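Local coordinates for SPbeta prophage-derived uncharacterized protein YorR (Bacillus subtilis, PDB 3KB2) that is of uncharacterised function but binds a phosphorylated guanosine diphosphate, probably as P-loop kinases do, and may act as a nucleotide kinase, perhaps on dTMP, at residues A19-S22 with K23-Y27; L101-D104 with P105-K109; D154-A157 with K158-F162; D90-K93 with A94-V98. All coordinates share one frame; numbering follows the deposited sequence.

How the contacts relate
All four contacts are local, each within a continuous run of chain, but they serve different places around one parallel sheet. Contacts 1 and 3 are turns of two helices, 14-25 and 153-166, that pack together through Leu21, Ala157 and Ile160; contact 1 lies mainly at the surface, while contact 3 has more buried residues. Contacts 4 and 2 sit at the two ends of strand 96-102, one arriving from helix 82-92, the other leading on into helix 105-115. Successive helical hydrogen bonds dominate contact 3. Contact 1 adds a helix end, and contact 2 a helix start with apolar groups gathered on one alanine. Surface contact 4 lays lysine methylenes and an alanine on one isoleucine and adds a salt bridge; contacts 3 and 4 each hold a bridging water.

Contact 1. Residues A19-S22 with K23-Y27; sequences AKLS and KELKY
Leu21 and Leu25, one helical turn apart, meet both through the backbone and through their side chains. The N-H of Leu25 reaches Leu21 O at 2.8 Å, and Leu25 CD1 comes to 4.2 Å from Leu21 CB. Leu25 holds CG beside its backbone N (chi1 -60°), which lays CG alongside the same carbonyl, 3.5 Å from Leu21 O. Two residues earlier, Lys23 N donates to Ala19 O at 3.1 Å; Glu24 N makes a weaker bond to Lys20 O. Lys26, the first residue past the helix, takes a positive phi of 65° and so turns the chain away, carrying Tyr27 back towards Ser22. Ser22 OG, anti to its own N (chi1 179°), points at Tyr27 O as donor, though the modelled 2.4 Å between them is too short to be trusted as a length. A small hydroxyl fits between the last turn and the chain folding back. Leu25 CB lies 3.8 Å above the centre of one face of the Tyr27 ring, whose OH is bonded to Thr2 N. Lys23 and Lys26 lead outward; Lys20 and Glu24 lean on helix 153-166, at Ser153 and Ile161, and Leu21 points inward between Ile59 of strand 58-61 and Ala157 and Ile160. This is the far end of the helix that begins at the nucleotide pocket residues Lys14 to Thr16, the helix that follows the phosphate-binding loop in a P-loop kinase fold.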
ATOM      1  N   ALA A  19     -17.981  -0.154  14.644  1.00 13.66           N
ATOM      2  CA  ALA A  19     -19.386  -0.029  14.278  1.00 12.35           C
ATOM      3  C   ALA A  19     -20.304  -0.651  15.326  1.00 13.89           C
ATOM      4  O   ALA A  19     -21.375  -0.124  15.617  1.00  7.71           O
ATOM      5  CB  ALA A  19     -19.626  -0.693  12.917  1.00 21.55           C
ATOM      6  N   LYS A  20     -19.880  -1.787  15.881  1.00 15.13           N
ATOM      7  CA  LYS A  20     -20.663  -2.493  16.890  1.00 14.09           C
ATOM      8  C   LYS A  20     -20.649  -1.731  18.225  1.00 18.23           C
ATOM      9  O   LYS A  20     -21.664  -1.671  18.931  1.00 16.51           O
ATOM     10  CB  LYS A  20     -20.113  -3.920  17.075  1.00 19.85           C
ATOM     11  CG  LYS A  20     -20.258  -4.837  15.845  1.00 12.56           C
ATOM     12  CD  LYS A  20     -19.560  -6.181  16.063  1.00 30.05           C
ATOM     13  CE  LYS A  20     -20.123  -7.303  15.178  1.00 26.94           C
ATOM     14  NZ  LYS A  20     -20.161  -6.957  13.741  1.00 32.04           N
ATOM     15  N   LEU A  21     -19.503  -1.145  18.567  1.00 18.97           N
ATOM     16  CA  LEU A  21     -19.385  -0.386  19.807  1.00 18.30           C
ATOM     17  C   LEU A  21     -20.203   0.892  19.689  1.00 13.66           C
ATOM     18  O   LEU A  21     -20.841   1.322  20.646  1.00 16.51           O
ATOM     19  CB  LEU A  21     -17.917  -0.042  20.089  1.00 18.55           C
ATOM     20  CG  LEU A  21     -16.975  -1.213  20.422  1.00 18.43           C
ATOM     21  CD1 LEU A  21     -15.533  -0.711  20.500  1.00  6.68           C
ATOM     22  CD2 LEU A  21     -17.393  -1.860  21.737  1.00 17.70           C
ATOM     23  N   SER A  22     -20.196   1.482  18.501  1.00 13.18           N
ATOM     24  CA  SER A  22     -20.924   2.720  18.253  1.00 11.99           C
ATOM     25  C   SER A  22     -22.438   2.544  18.327  1.00 20.52           C
ATOM     26  O   SER A  22     -23.155   3.425  18.804  1.00 15.58           O
ATOM     27  CB  SER A  22     -20.542   3.277  16.884  1.00 16.27           C
ATOM     28  OG  SER A  22     -21.249   4.471  16.611  1.00 23.83           O
ATOM     29  N   LYS A  23     -22.923   1.408  17.840  1.00 20.80           N
ATOM     30  CA  LYS A  23     -24.350   1.120  17.861  1.00 17.50           C
ATOM     31  C   LYS A  23     -24.807   1.026  19.314  1.00 25.52           C
ATOM     32  O   LYS A  23     -25.831   1.599  19.686  1.00 24.94           O
ATOM     33  CB  LYS A  23     -24.621  -0.195  17.138  1.00 24.31           C
ATOM     34  CG  LYS A  23     -26.082  -0.548  16.974  1.00 32.54           C
ATOM     35  CD  LYS A  23     -26.208  -1.881  16.242  1.00 42.25           C
ATOM     36  CE  LYS A  23     -27.671  -2.303  16.052  1.00 40.73           C
ATOM     37  NZ  LYS A  23     -27.792  -3.651  15.426  1.00 31.58           N
ATOM     38  N   GLU A  24     -24.034   0.318  20.133  1.00 23.69           N
ATOM     39  CA  GLU A  24     -24.356   0.151  21.547  1.00 14.94           C
ATOM     40  C   GLU A  24     -24.110   1.406  22.368  1.00 16.93           C
ATOM     41  O   GLU A  24     -25.043   1.992  22.900  1.00 33.34           O
ATOM     42  CB  GLU A  24     -23.554  -1.007  22.152  1.00 17.80           C
ATOM     43  CG  GLU A  24     -23.618  -1.092  23.694  1.00 35.74           C
ATOM     44  CD  GLU A  24     -24.885  -1.762  24.233  1.00 47.65           C
ATOM     45  OE1 GLU A  24     -25.061  -1.789  25.481  1.00 39.41           O
ATOM     46  OE2 GLU A  24     -25.693  -2.271  23.418  1.00 32.93           O
ATOM     47  N   LEU A  25     -22.852   1.818  22.470  1.00 26.31           N
ATOM     48  CA  LEU A  25     -22.479   2.991  23.265  1.00 21.02           C
ATOM     49  C   LEU A  25     -22.979   4.297  22.669  1.00 26.78           C
ATOM     50  O   LEU A  25     -23.032   5.322  23.352  1.00 27.88           O
ATOM     51  CB  LEU A  25     -20.959   3.061  23.389  1.00 18.15           C
ATOM     52  CG  LEU A  25     -20.264   1.882  24.066  1.00 21.05           C
ATOM     53  CD1 LEU A  25     -18.807   1.882  23.693  1.00 14.99           C
ATOM     54  CD2 LEU A  25     -20.444   1.966  25.574  1.00 17.22           C
ATOM     55  N   LYS A  26     -23.332   4.241  21.391  1.00 27.78           N
ATOM     56  CA  LYS A  26     -23.801   5.401  20.646  1.00 30.27           C
ATOM     57  C   LYS A  26     -22.705   6.449  20.492  1.00 30.37           C
ATOM     58  O   LYS A  26     -22.979   7.650  20.423  1.00 30.12           O
ATOM     59  CB  LYS A  26     -25.039   6.004  21.309  1.00 37.19           C
ATOM     60  CG  LYS A  26     -26.237   5.063  21.268  1.00 42.91           C
ATOM     61  CD  LYS A  26     -27.489   5.732  21.792  1.00 52.57           C
ATOM     62  CE  LYS A  26     -28.711   4.841  21.581  1.00 56.69           C
ATOM     63  NZ  LYS A  26     -28.943   4.544  20.131  1.00 51.51           N
ATOM     64  N   TYR A  27     -21.457   5.988  20.442  1.00 26.15           N
ATOM     65  CA  TYR A  27     -20.325   6.890  20.258  1.00 18.73           C
ATOM     66  C   TYR A  27     -20.097   7.079  18.763  1.00 18.63           C
ATOM     67  O   TYR A  27     -20.221   6.140  17.987  1.00 24.38           O
ATOM     68  CB  TYR A  27     -19.041   6.316  20.857  1.00 17.61           C
ATOM     69  CG  TYR A  27     -18.954   6.282  22.369  1.00 19.91           C
ATOM     70  CD1 TYR A  27     -19.895   6.923  23.174  1.00 20.51           C
ATOM     71  CD2 TYR A  27     -17.913   5.608  22.990  1.00 20.35           C
ATOM     72  CE1 TYR A  27     -19.795   6.881  24.571  1.00 22.11           C
ATOM     73  CE2 TYR A  27     -17.801   5.561  24.370  1.00 25.17           C
ATOM     74  CZ  TYR A  27     -18.739   6.190  25.158  1.00 24.60           C
ATOM     75  OH  TYR A  27     -18.615   6.076  26.525  1.00 25.90           O
TER

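Contact 2. Residues L101-D104 with P105-K109; sequences LHAD and PSVIK
The turn from strand 96-102 into helix 105-115 is a beta-to-alpha connection of the parallel sheet, and Ala103 and Asp104 meet the helix's first turn there. Asp104 stands at the N-cap position, yet its carboxylate makes no capping bond. Its main-chain oxygen instead opens the helical bonding: Ile108 N donates to Asp104 O at 3.1 Å, with an N-H...O angle of 159°. Placed at a helix N-terminus, the exposed aspartate would probably be favoured by the helix dipole without any direct bond. Pro105 suits the first helical position because it has no N-H to satisfy and its ring fixes phi. Ala103 turns its methyl towards the helix, where CB meets Ile108 CD1 at 3.7 Å and Val107 CB at 4.1 Å; its small size lets the two branched residues close over it. Ile108 keeps CG1 beside its backbone N (chi1 -64°), and the chain then bends so that CD1 reaches back to the alanine. Val107 CG2 lies 4.0 Å from Asp104 CB. Beyond the turn, Ile108 packs on Cys12 of the nucleotide pocket and on Ile125 of helix 122-137. The strand's exit is thus tied to the helix by one backbone bond and by an apolar cluster round Ala103 that centres on buried Ile108.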
ATOM      1  N   LEU A 101      -5.888  -4.653  18.364  1.00  6.69           N
ATOM      2  CA  LEU A 101      -6.429  -5.847  17.763  1.00  5.52           C
ATOM      3  C   LEU A 101      -5.399  -6.420  16.810  1.00 13.10           C
ATOM      4  O   LEU A 101      -4.911  -5.721  15.920  1.00 16.40           O
ATOM      5  CB  LEU A 101      -7.720  -5.526  17.016  1.00  8.79           C
ATOM      6  CG  LEU A 101      -8.852  -4.921  17.849  1.00 11.99           C
ATOM      7  CD1 LEU A 101     -10.112  -4.818  16.995  1.00  9.81           C
ATOM      8  CD2 LEU A 101      -9.125  -5.792  19.066  1.00 12.34           C
ATOM      9  N   HIS A 102      -5.061  -7.694  16.992  1.00 15.97           N
ATOM     10  CA  HIS A 102      -4.066  -8.332  16.132  1.00 21.39           C
ATOM     11  C   HIS A 102      -4.463  -9.740  15.696  1.00 21.72           C
ATOM     12  O   HIS A 102      -5.615 -10.156  15.851  1.00 25.12           O
ATOM     13  CB  HIS A 102      -2.719  -8.391  16.862  1.00 19.35           C
ATOM     14  CG  HIS A 102      -2.774  -9.141  18.158  1.00 21.23           C
ATOM     15  ND1 HIS A 102      -3.310  -8.600  19.307  1.00 26.38           N
ATOM     16  CD2 HIS A 102      -2.417 -10.409  18.469  1.00 12.37           C
ATOM     17  CE1 HIS A 102      -3.283  -9.504  20.270  1.00 20.99           C
ATOM     18  NE2 HIS A 102      -2.747 -10.610  19.789  1.00 22.88           N
ATOM     19  N   ALA A 103      -3.494 -10.461  15.140  1.00 14.47           N
ATOM     20  CA  ALA A 103      -3.686 -11.841  14.694  1.00 17.39           C
ATOM     21  C   ALA A 103      -2.365 -12.331  14.122  1.00 23.61           C
ATOM     22  O   ALA A 103      -1.524 -11.525  13.717  1.00 21.27           O
ATOM     23  CB  ALA A 103      -4.771 -11.916  13.633  1.00  9.66           C
ATOM     24  N   ASP A 104      -2.175 -13.645  14.096  1.00 21.80           N
ATOM     25  CA  ASP A 104      -0.948 -14.204  13.551  1.00 23.23           C
ATOM     26  C   ASP A 104      -0.812 -13.762  12.095  1.00 16.06           C
ATOM     27  O   ASP A 104      -1.794 -13.381  11.467  1.00 18.71           O
ATOM     28  CB  ASP A 104      -0.963 -15.742  13.634  1.00 25.19           C
ATOM     29  CG  ASP A 104      -0.761 -16.259  15.059  1.00 41.54           C
ATOM     30  OD1 ASP A 104      -0.215 -15.508  15.904  1.00 37.99           O
ATOM     31  OD2 ASP A 104      -1.130 -17.427  15.336  1.00 38.28           O
ATOM     32  N   PRO A 105       0.417 -13.784  11.551  1.00 20.41           N
ATOM     33  CA  PRO A 105       0.689 -13.389  10.163  1.00 20.77           C
ATOM     34  C   PRO A 105      -0.077 -14.262   9.178  1.00 19.04           C
ATOM     35  O   PRO A 105      -0.615 -13.779   8.182  1.00 22.22           O
ATOM     36  CB  PRO A 105       2.199 -13.577  10.037  1.00 22.87           C
ATOM     37  CG  PRO A 105       2.683 -13.271  11.414  1.00 20.54           C
ATOM     38  CD  PRO A 105       1.676 -13.988  12.289  1.00 23.39           C
ATOM     39  N   SER A 106      -0.117 -15.557   9.460  1.00 21.20           N
ATOM     40  CA  SER A 106      -0.829 -16.487   8.597  1.00 20.39           C
ATOM     41  C   SER A 106      -2.290 -16.063   8.448  1.00 25.23           C
ATOM     42  O   SER A 106      -2.809 -16.020   7.340  1.00 31.25           O
ATOM     43  CB  SER A 106      -0.745 -17.898   9.174  1.00 21.23           C
ATOM     44  OG  SER A 106      -1.690 -18.740   8.545  1.00 42.01           O
ATOM     45  N   VAL A 107      -2.933 -15.736   9.569  1.00 16.34           N
ATOM     46  CA  VAL A 107      -4.328 -15.308   9.577  1.00 18.35           C
ATOM     47  C   VAL A 107      -4.539 -14.021   8.796  1.00 22.33           C
ATOM     48  O   VAL A 107      -5.512 -13.873   8.053  1.00 23.21           O
ATOM     49  CB  VAL A 107      -4.817 -15.073  11.011  1.00 25.13           C
ATOM     50  CG1 VAL A 107      -6.308 -14.754  11.021  1.00 15.38           C
ATOM     51  CG2 VAL A 107      -4.522 -16.297  11.856  1.00 31.61           C
ATOM     52  N   ILE A 108      -3.626 -13.081   8.984  1.00 22.28           N
ATOM     53  CA  ILE A 108      -3.699 -11.805   8.297  1.00 20.33           C
ATOM     54  C   ILE A 108      -3.556 -12.029   6.801  1.00 14.46           C
ATOM     55  O   ILE A 108      -4.346 -11.531   6.013  1.00 22.10           O
ATOM     56  CB  ILE A 108      -2.572 -10.857   8.785  1.00 21.85           C
ATOM     57  CG1 ILE A 108      -2.784 -10.538  10.265  1.00 18.55           C
ATOM     58  CG2 ILE A 108      -2.525  -9.588   7.930  1.00 11.53           C
ATOM     59  CD1 ILE A 108      -4.138  -9.944  10.570  1.00 28.41           C
ATOM     60  N   LYS A 109      -2.543 -12.788   6.414  1.00 20.01           N
ATOM     61  CA  LYS A 109      -2.324 -13.052   5.008  1.00 14.73           C
ATOM     62  C   LYS A 109      -3.556 -13.680   4.366  1.00 20.34           C
ATOM     63  O   LYS A 109      -3.920 -13.342   3.236  1.00 21.48           O
ATOM     64  CB  LYS A 109      -1.102 -13.944   4.850  1.00 22.18           C
ATOM     65  CG  LYS A 109       0.168 -13.239   5.295  1.00 22.50           C
ATOM     66  CD  LYS A 109       1.339 -14.187   5.363  1.00 23.66           C
ATOM     67  CE  LYS A 109       2.538 -13.524   6.013  1.00 25.06           C
ATOM     68  NZ  LYS A 109       3.678 -14.472   6.090  1.00 21.97           N
TER

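Contact 3. Residues D154-A157 with K158-F162; sequences DEIA and KDIIF
Glu155 O accepts from two donors, the backbone N of Asp159 at 3.0 Å and a water. That water donates to Glu155 O at 2.5 Å and also to Asp159 OD1 at 2.6 Å, and so links the carbonyl of one turn to the carboxylate of the next. The neighbouring carbonyls are satisfied in the regular helical pattern: Lys158 N serves Asp154 O, and Ile161 N serves Ala157 O at 2.8 Å. Ile160 N gives its hydrogen to Ile156 O at 2.9 Å in a fairly straight bond (164°). Their side chains lie side by side and point the same way. Ile160 sets CG1 beside its backbone N (chi1 -69°) and runs on extended (chi2 174°), which takes CD1 back to Ile156 CG2 at 3.9 Å. Near the helix start, Glu155 N is bonded to Ser152 OG, and Ser152 belongs to the nucleotide pocket. Ala157 suits its side of the helix because its methyl allows Leu21 of helix 14-25 to come close. Ile156 and Ile160 press on strands 96-102 and 143-147, while Ile161 and Ala157 face helix 14-25; branched apolar chains suit both of these packed sides. The other carboxylate oxygen, Asp159 OD2, takes the indole NE1 of Trp146 on strand 143-147. With the water on one oxygen and the tryptophan on the other, the rotation of the Asp159 carboxylate is probably fixed, and an acidic residue here serves two donors at once.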
ATOM      1  N   ASP A 154     -17.940  -9.599  17.715  1.00 16.97           N
ATOM      2  CA  ASP A 154     -19.026  -9.523  18.685  1.00 14.93           C
ATOM      3  C   ASP A 154     -18.453  -9.690  20.085  1.00 11.76           C
ATOM      4  O   ASP A 154     -18.703  -8.878  20.971  1.00 19.90           O
ATOM      5  CB  ASP A 154     -20.055 -10.630  18.449  1.00 26.34           C
ATOM      6  CG  ASP A 154     -21.178 -10.198  17.536  1.00 25.40           C
ATOM      7  OD1 ASP A 154     -22.146 -10.973  17.378  1.00 33.18           O
ATOM      8  OD2 ASP A 154     -21.090  -9.087  16.978  1.00 36.32           O
ATOM      9  N   GLU A 155     -17.689 -10.757  20.274  1.00 10.72           N
ATOM     10  CA  GLU A 155     -17.078 -11.051  21.561  1.00 12.51           C
ATOM     11  C   GLU A 155     -16.162  -9.924  22.025  1.00 19.31           C
ATOM     12  O   GLU A 155     -16.113  -9.605  23.215  1.00 12.72           O
ATOM     13  CB  GLU A 155     -16.303 -12.375  21.485  1.00 19.39           C
ATOM     14  CG  GLU A 155     -17.203 -13.618  21.477  1.00 27.35           C
ATOM     15  CD  GLU A 155     -16.474 -14.901  21.070  1.00 37.13           C
ATOM     16  OE1 GLU A 155     -17.069 -15.992  21.225  1.00 36.91           O
ATOM     17  OE2 GLU A 155     -15.323 -14.821  20.586  1.00 26.04           O
ATOM     18  N   ILE A 156     -15.447  -9.313  21.085  1.00 16.90           N
ATOM     19  CA  ILE A 156     -14.553  -8.221  21.426  1.00 16.46           C
ATOM     20  C   ILE A 156     -15.366  -6.997  21.870  1.00 18.25           C
ATOM     21  O   ILE A 156     -15.137  -6.459  22.958  1.00 19.09           O
ATOM     22  CB  ILE A 156     -13.603  -7.919  20.229  1.00 17.78           C
ATOM     23  CG1 ILE A 156     -12.574  -9.056  20.135  1.00  7.15           C
ATOM     24  CG2 ILE A 156     -12.887  -6.569  20.406  1.00  5.51           C
ATOM     25  CD1 ILE A 156     -11.619  -8.956  18.973  1.00  1.00           C
ATOM     26  N   ALA A 157     -16.334  -6.584  21.058  1.00 17.18           N
ATOM     27  CA  ALA A 157     -17.165  -5.441  21.414  1.00 12.37           C
ATOM     28  C   ALA A 157     -17.820  -5.655  22.784  1.00 12.57           C
ATOM     29  O   ALA A 157     -17.873  -4.736  23.600  1.00 14.23           O
ATOM     30  CB  ALA A 157     -18.221  -5.206  20.349  1.00 12.58           C
ATOM     31  N   LYS A 158     -18.307  -6.864  23.042  1.00 14.06           N
ATOM     32  CA  LYS A 158     -18.921  -7.167  24.330  1.00 11.58           C
ATOM     33  C   LYS A 158     -17.900  -6.961  25.452  1.00 14.56           C
ATOM     34  O   LYS A 158     -18.224  -6.366  26.476  1.00 14.73           O
ATOM     35  CB  LYS A 158     -19.448  -8.605  24.323  1.00 24.91           C
ATOM     36  CG  LYS A 158     -19.823  -9.169  25.683  1.00 41.98           C
ATOM     37  CD  LYS A 158     -20.401 -10.584  25.537  1.00 50.99           C
ATOM     38  CE  LYS A 158     -20.846 -11.146  26.882  1.00 43.89           C
ATOM     39  NZ  LYS A 158     -21.827 -10.228  27.545  1.00 50.22           N
ATOM     40  N   ASP A 159     -16.667  -7.431  25.261  1.00 14.65           N
ATOM     41  CA  ASP A 159     -15.629  -7.251  26.284  1.00 16.15           C
ATOM     42  C   ASP A 159     -15.352  -5.778  26.541  1.00 19.85           C
ATOM     43  O   ASP A 159     -15.222  -5.359  27.684  1.00 15.72           O
ATOM     44  CB  ASP A 159     -14.317  -7.918  25.877  1.00 13.81           C
ATOM     45  CG  ASP A 159     -14.204  -9.346  26.381  1.00 25.28           C
ATOM     46  OD1 ASP A 159     -15.163  -9.843  27.016  1.00 23.33           O
ATOM     47  OD2 ASP A 159     -13.151  -9.970  26.144  1.00 22.39           O
ATOM     48  N   ILE A 160     -15.249  -5.001  25.468  1.00 21.72           N
ATOM     49  CA  ILE A 160     -14.981  -3.579  25.588  1.00 15.52           C
ATOM     50  C   ILE A 160     -16.161  -2.853  26.227  1.00 14.13           C
ATOM     51  O   ILE A 160     -15.975  -1.920  27.014  1.00 14.29           O
ATOM     52  CB  ILE A 160     -14.656  -2.969  24.203  1.00 12.88           C
ATOM     53  CG1 ILE A 160     -13.299  -3.509  23.715  1.00 10.84           C
ATOM     54  CG2 ILE A 160     -14.661  -1.446  24.281  1.00 10.69           C
ATOM     55  CD1 ILE A 160     -12.932  -3.102  22.292  1.00  4.46           C
ATOM     56  N   ILE A 161     -17.375  -3.280  25.900  1.00 18.22           N
ATOM     57  CA  ILE A 161     -18.569  -2.659  26.471  1.00 14.32           C
ATOM     58  C   ILE A 161     -18.548  -2.893  27.976  1.00 22.02           C
ATOM     59  O   ILE A 161     -18.890  -2.010  28.771  1.00 16.43           O
ATOM     60  CB  ILE A 161     -19.849  -3.264  25.862  1.00 21.65           C
ATOM     61  CG1 ILE A 161     -19.952  -2.833  24.396  1.00 17.73           C
ATOM     62  CG2 ILE A 161     -21.087  -2.800  26.656  1.00 20.96           C
ATOM     63  CD1 ILE A 161     -21.023  -3.523  23.626  1.00 19.17           C
ATOM     64  N   PHE A 162     -18.126  -4.095  28.350  1.00 14.55           N
ATOM     65  CA  PHE A 162     -18.017  -4.476  29.745  1.00 10.77           C
ATOM     66  C   PHE A 162     -17.049  -3.545  30.476  1.00 13.74           C
ATOM     67  O   PHE A 162     -17.344  -3.078  31.569  1.00 15.64           O
ATOM     68  CB  PHE A 162     -17.513  -5.913  29.851  1.00 17.52           C
ATOM     69  CG  PHE A 162     -16.977  -6.260  31.205  1.00 28.37           C
ATOM     70  CD1 PHE A 162     -17.844  -6.520  32.267  1.00 21.73           C
ATOM     71  CD2 PHE A 162     -15.600  -6.277  31.434  1.00 24.62           C
ATOM     72  CE1 PHE A 162     -17.351  -6.789  33.541  1.00 28.96           C
ATOM     73  CE2 PHE A 162     -15.092  -6.544  32.701  1.00 22.39           C
ATOM     74  CZ  PHE A 162     -15.968  -6.800  33.761  1.00 26.12           C
TER
HETATM   75  O   HOH W   1     -16.852 -10.906  25.273  1.00 26.49           O

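Contact 4. Residues D90-K93 with A94-V98; sequences DKIK and AKAKV
Lys95 crosses the side chain of Ile92 at about a right angle, laying its hydrocarbon part across it. From CB, the chain starts with CG between the backbone N and the carbonyl carbon (chi1 57°), a crowded position that sets CG about 3.4 Å from Ile92 O, an oxygen whose place is less certain. Beyond CG the chain runs extended, carrying CE to the isoleucine branch, 3.6 Å from Ile92 CG2 and 3.7 Å from Ile92 CB. The tip, NZ, then leaves the apolar patch and is bonded to the main-chain oxygens of Glu55 and Ala53. A lysine suits this place because its methylenes can cover Ile92 while its ammonium reaches those carbonyls. On another side of Ile92, CG1 meets Ala96 CB at 3.6 Å; alanine is small enough for this tight turn. Lys95 N donates to Ile92 O at 3.1 Å, with the same reservation about the oxygen. A water bridges the turn, donating to Lys91 O and accepting from Ala94 N at 2.7 Å. Lys93 bends back at its tip, where NZ donates to Asp90 O and forms a salt bridge with Asp90 OD1 at 3.4 Å. The turn carries the chain from helix 82-92 into strand 96-102, with Ile92 set against Leu3 and Ile5 of strand 3-7 and Lys95 and Lys97 backbone-bonded to that same neighbouring strand.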
ATOM      1  N   ASP A  90      -0.680  11.773  27.984  1.00 25.19           N
ATOM      2  CA  ASP A  90      -0.992  12.380  29.267  1.00 27.13           C
ATOM      3  C   ASP A  90      -2.343  13.090  29.187  1.00 22.62           C
ATOM      4  O   ASP A  90      -3.130  13.090  30.133  1.00 22.53           O
ATOM      5  CB  ASP A  90       0.101  13.380  29.653  1.00 35.04           C
ATOM      6  CG  ASP A  90      -0.235  14.148  30.919  1.00 34.20           C
ATOM      7  OD1 ASP A  90      -0.226  13.542  32.013  1.00 51.01           O
ATOM      8  OD2 ASP A  90      -0.519  15.358  30.816  1.00 42.10           O
ATOM      9  N   LYS A  91      -2.616  13.681  28.038  1.00 16.93           N
ATOM     10  CA  LYS A  91      -3.857  14.402  27.849  1.00 18.81           C
ATOM     11  C   LYS A  91      -5.146  13.546  27.863  1.00 24.97           C
ATOM     12  O   LYS A  91      -6.225  14.054  28.189  1.00 24.76           O
ATOM     13  CB  LYS A  91      -3.759  15.206  26.553  1.00 17.15           C
ATOM     14  CG  LYS A  91      -4.970  16.050  26.245  1.00 17.65           C
ATOM     15  CD  LYS A  91      -4.705  16.980  25.084  1.00 17.07           C
ATOM     16  CE  LYS A  91      -5.955  17.766  24.770  1.00 22.01           C
ATOM     17  NZ  LYS A  91      -5.724  18.908  23.860  1.00 34.08           N
ATOM     18  N   ILE A  92      -5.045  12.260  27.535  1.00 17.39           N
ATOM     19  CA  ILE A  92      -6.225  11.395  27.493  1.00 16.54           C
ATOM     20  C   ILE A  92      -6.113  10.142  28.352  1.00 22.23           C
ATOM     21  O   ILE A  92      -6.943   9.243  28.247  1.00 22.96           O
ATOM     22  CB  ILE A  92      -6.501  10.934  26.052  1.00 22.83           C
ATOM     23  CG1 ILE A  92      -5.450   9.899  25.636  1.00 23.33           C
ATOM     24  CG2 ILE A  92      -6.465  12.140  25.104  1.00 17.60           C
ATOM     25  CD1 ILE A  92      -5.601   9.365  24.229  1.00 24.05           C
ATOM     26  N   LYS A  93      -5.084  10.079  29.187  1.00 20.82           N
ATOM     27  CA  LYS A  93      -4.860   8.920  30.043  1.00 19.28           C
ATOM     28  C   LYS A  93      -6.022   8.630  30.992  1.00 25.31           C
ATOM     29  O   LYS A  93      -6.260   7.478  31.345  1.00 29.91           O
ATOM     30  CB  LYS A  93      -3.569   9.117  30.853  1.00 26.60           C
ATOM     31  CG  LYS A  93      -3.625  10.243  31.890  1.00 33.93           C
ATOM     32  CD  LYS A  93      -2.227  10.694  32.337  1.00 41.76           C
ATOM     33  CE  LYS A  93      -2.304  11.702  33.479  1.00 37.20           C
ATOM     34  NZ  LYS A  93      -3.298  12.780  33.211  1.00 44.13           N
ATOM     35  N   ALA A  94      -6.751   9.668  31.393  1.00 22.43           N
ATOM     36  CA  ALA A  94      -7.861   9.497  32.322  1.00 29.61           C
ATOM     37  C   ALA A  94      -9.208   9.225  31.672  1.00 23.58           C
ATOM     38  O   ALA A  94     -10.240   9.234  32.339  1.00 28.82           O
ATOM     39  CB  ALA A  94      -7.977  10.725  33.207  1.00 36.49           C
ATOM     40  N   LYS A  95      -9.213   8.970  30.378  1.00 21.38           N
ATOM     41  CA  LYS A  95     -10.473   8.744  29.712  1.00 19.12           C
ATOM     42  C   LYS A  95     -10.288   7.803  28.553  1.00 20.01           C
ATOM     43  O   LYS A  95     -11.253   7.392  27.914  1.00 24.12           O
ATOM     44  CB  LYS A  95     -10.995  10.067  29.179  1.00 23.20           C
ATOM     45  CG  LYS A  95     -10.003  10.747  28.248  1.00 22.16           C
ATOM     46  CD  LYS A  95     -10.658  11.863  27.457  1.00 25.97           C
ATOM     47  CE  LYS A  95      -9.624  12.728  26.749  1.00 21.60           C
ATOM     48  NZ  LYS A  95     -10.282  13.766  25.894  1.00 20.66           N
ATOM     49  N   ALA A  96      -9.044   7.460  28.277  1.00 18.02           N
ATOM     50  CA  ALA A  96      -8.774   6.613  27.143  1.00 17.92           C
ATOM     51  C   ALA A  96      -8.725   5.134  27.441  1.00 23.42           C
ATOM     52  O   ALA A  96      -8.316   4.707  28.522  1.00 25.05           O
ATOM     53  CB  ALA A  96      -7.480   7.050  26.476  1.00 22.03           C
ATOM     54  N   LYS A  97      -9.181   4.362  26.462  1.00 23.31           N
ATOM     55  CA  LYS A  97      -9.167   2.907  26.509  1.00 19.51           C
ATOM     56  C   LYS A  97      -8.488   2.557  25.193  1.00 21.65           C
ATOM     57  O   LYS A  97      -9.077   2.728  24.119  1.00 18.54           O
ATOM     58  CB  LYS A  97     -10.590   2.341  26.539  1.00 28.02           C
ATOM     59  CG  LYS A  97     -11.039   1.812  27.899  1.00 27.57           C
ATOM     60  CD  LYS A  97     -10.958   2.882  28.983  1.00 38.46           C
ATOM     61  CE  LYS A  97     -11.611   2.418  30.284  1.00 39.99           C
ATOM     62  NZ  LYS A  97     -10.979   1.194  30.849  1.00 31.56           N
ATOM     63  N   VAL A  98      -7.240   2.104  25.279  1.00 16.82           N
ATOM     64  CA  VAL A  98      -6.467   1.759  24.093  1.00 19.15           C
ATOM     65  C   VAL A  98      -6.598   0.293  23.728  1.00 15.71           C
ATOM     66  O   VAL A  98      -6.156  -0.579  24.471  1.00 16.62           O
ATOM     67  CB  VAL A  98      -4.974   2.076  24.279  1.00 16.50           C
ATOM     68  CG1 VAL A  98      -4.228   1.786  22.988  1.00 18.16           C
ATOM     69  CG2 VAL A  98      -4.804   3.527  24.672  1.00 16.48           C
TER
HETATM   70  O   HOH W   2      -7.398  12.137  30.444  1.00 45.26           O